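PDB 4BR6: superoxide dismutase from Chaetomium thermophilum, which catalyses the dismutation of superoxide to hydrogen peroxide and molecular oxygen at a manganese centre. Local coordinates for the interface of chains A and B. Residues are numbered along the deposited sequence; one frame, centred on the assembly and turned at random. Chains: chain A/B, Superoxide dismutase.

The interface of chains A and B. Residues chain A 57-58, 61-62, 64-65; chain B 42, 61, 64-65, 68-69.
The start of helix 61-79 and the short helix 54-59 of chain A pack against helix 61-79 of chain B, with the long helix 20-49 of chain B at the margin. The patch joins two copies of the enzyme around a two-fold axis and is likely to be part of a biological subunit contact. Small residues let the backbones come near. A:Ala61 and B:Ala61 face each other: the methyl CB of B:Ala61 rests 3.6 Å from the carbonyl O of A:Ala61 and also touches the CB of A:Asn65. In the twin contact, CB of A:Ala61 meets CB of B:Asn65 at 3.7 Å. Farther along, B:Gly68 has no side chain, so the methyl CB of A:Ala58 settles directly on its CA, 3.7 Å away. B:Leu64 supplies the bulk between these close approaches. Its CG is anti to the backbone N (chi1 175°), which sends the fork towards chain A: CD1 lies 3.9 Å from CA of A:Ala58, while CD2 reaches the carbonyl O of A:Ala57 and CG packs on CB of A:Ala61. An alanine here would remove CG and both methyl branches and would probably loosen the packing against A:Ala57, A:Ala58 and A:Ala61. Within this patch the polar link runs through water. B:Asn65 suits both tasks, its aliphatic CB packing while its side-chain carbonyl OD1 lies 2.5 Å from a water. That water stands 2.7 Å from the carbonyl O of A:Ala58.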
loop_
_atom_site.group_PDB
_atom_site.type_symbol
_atom_site.label_atom_id
_atom_site.label_comp_id
_atom_site.label_asym_id
_atom_site.label_seq_id
_atom_site.Cartn_x
_atom_site.Cartn_y
_atom_site.Cartn_z
ATOM N N ALA A 57 -17.115 12.972 3.860
ATOM C CA ALA A 57 -15.915 13.741 4.171
ATOM C C ALA A 57 -14.680 12.851 4.169
ATOM O O ALA A 57 -13.645 13.215 3.613
ATOM C CB ALA A 57 -16.055 14.403 5.505
ATOM N N ALA A 58 -14.803 11.685 4.798
ATOM C CA ALA A 58 -13.698 10.740 4.927
ATOM C C ALA A 58 -13.366 10.117 3.584
ATOM O O ALA A 58 -12.201 9.822 3.304
ATOM C CB ALA A 58 -14.042 9.654 5.936
ATOM N N ALA A 61 -10.612 11.664 1.496
ATOM C CA ALA A 61 -9.239 11.612 1.995
ATOM C C ALA A 61 -8.195 11.148 0.960
ATOM O O ALA A 61 -7.095 11.698 0.924
ATOM C CB ALA A 61 -9.174 10.753 3.239
ATOM N N PRO A 62 -8.513 10.121 0.150
ATOM C CA PRO A 62 -7.580 9.756 -0.923
ATOM C C PRO A 62 -7.233 10.895 -1.885
ATOM O O PRO A 62 -6.067 11.024 -2.243
ATOM C CB PRO A 62 -8.320 8.632 -1.653
ATOM C CG PRO A 62 -9.116 7.965 -0.589
ATOM C CD PRO A 62 -9.542 9.078 0.348
ATOM N N LEU A 64 -7.444 14.124 -1.293
ATOM C CA LEU A 64 -6.751 15.169 -0.566
ATOM C C LEU A 64 -5.254 14.852 -0.486
ATOM O O LEU A 64 -4.412 15.712 -0.739
ATOM C CB LEU A 64 -7.351 15.326 0.826
ATOM C CG LEU A 64 -6.681 16.389 1.691
ATOM C CD1 LEU A 64 -6.684 17.742 1.002
ATOM C CD2 LEU A 64 -7.372 16.462 3.051
ATOM N N ASN A 65 -4.935 13.603 -0.154
ATOM C CA ASN A 65 -3.547 13.126 -0.110
ATOM C C ASN A 65 -2.850 13.234 -1.467
ATOM O O ASN A 65 -1.732 13.742 -1.584
ATOM C CB ASN A 65 -3.518 11.659 0.349
ATOM C CG ASN A 65 -2.105 11.100 0.449
ATOM O OD1 ASN A 65 -1.356 11.460 1.349
ATOM N ND2 ASN A 65 -1.742 10.209 -0.470
ATOM N N LEU B 42 -10.692 16.925 11.261
ATOM C CA LEU B 42 -11.540 17.852 10.539
ATOM C C LEU B 42 -11.373 19.255 11.098
ATOM O O LEU B 42 -11.475 20.230 10.362
ATOM C CB LEU B 42 -13.000 17.408 10.598
ATOM C CG LEU B 42 -13.335 16.113 9.857
ATOM C CD1 LEU B 42 -14.678 15.622 10.303
ATOM C CD2 LEU B 42 -13.296 16.302 8.354
ATOM N N ALA B 61 -4.495 13.931 5.708
ATOM C CA ALA B 61 -5.339 13.020 4.942
ATOM C C ALA B 61 -5.300 11.586 5.483
ATOM O O ALA B 61 -6.347 10.966 5.656
ATOM C CB ALA B 61 -4.971 13.062 3.447
ATOM N N LEU B 64 -7.504 11.484 8.393
ATOM C CA LEU B 64 -8.900 11.556 7.975
ATOM C C LEU B 64 -9.375 10.227 7.394
ATOM O O LEU B 64 -10.515 9.813 7.608
ATOM C CB LEU B 64 -9.103 12.664 6.945
ATOM C CG LEU B 64 -10.507 12.775 6.328
ATOM C CD1 LEU B 64 -11.607 12.903 7.381
ATOM C CD2 LEU B 64 -10.552 13.964 5.389
ATOM N N ASN B 65 -8.512 9.552 6.649
ATOM C CA ASN B 65 -8.883 8.270 6.064
ATOM C C ASN B 65 -9.020 7.219 7.149
ATOM O O ASN B 65 -9.949 6.399 7.143
ATOM C CB ASN B 65 -7.842 7.801 5.042
ATOM C CG ASN B 65 -8.196 6.467 4.442
ATOM O OD1 ASN B 65 -9.062 6.384 3.585
ATOM N ND2 ASN B 65 -7.548 5.409 4.907
ATOM N N GLY B 68 -11.949 8.411 9.987
ATOM C CA GLY B 68 -13.237 8.486 9.327
ATOM C C GLY B 68 -13.680 7.148 8.783
ATOM O O GLY B 68 -14.886 6.857 8.735
ATOM N N GLY B 69 -12.716 6.322 8.382
ATOM C CA GLY B 69 -13.031 4.972 7.970
ATOM C C GLY B 69 -13.428 4.157 9.173
ATOM O O GLY B 69 -14.458 3.496 9.164
HETATM O O HOH W 1 -11.321 7.284 2.918
#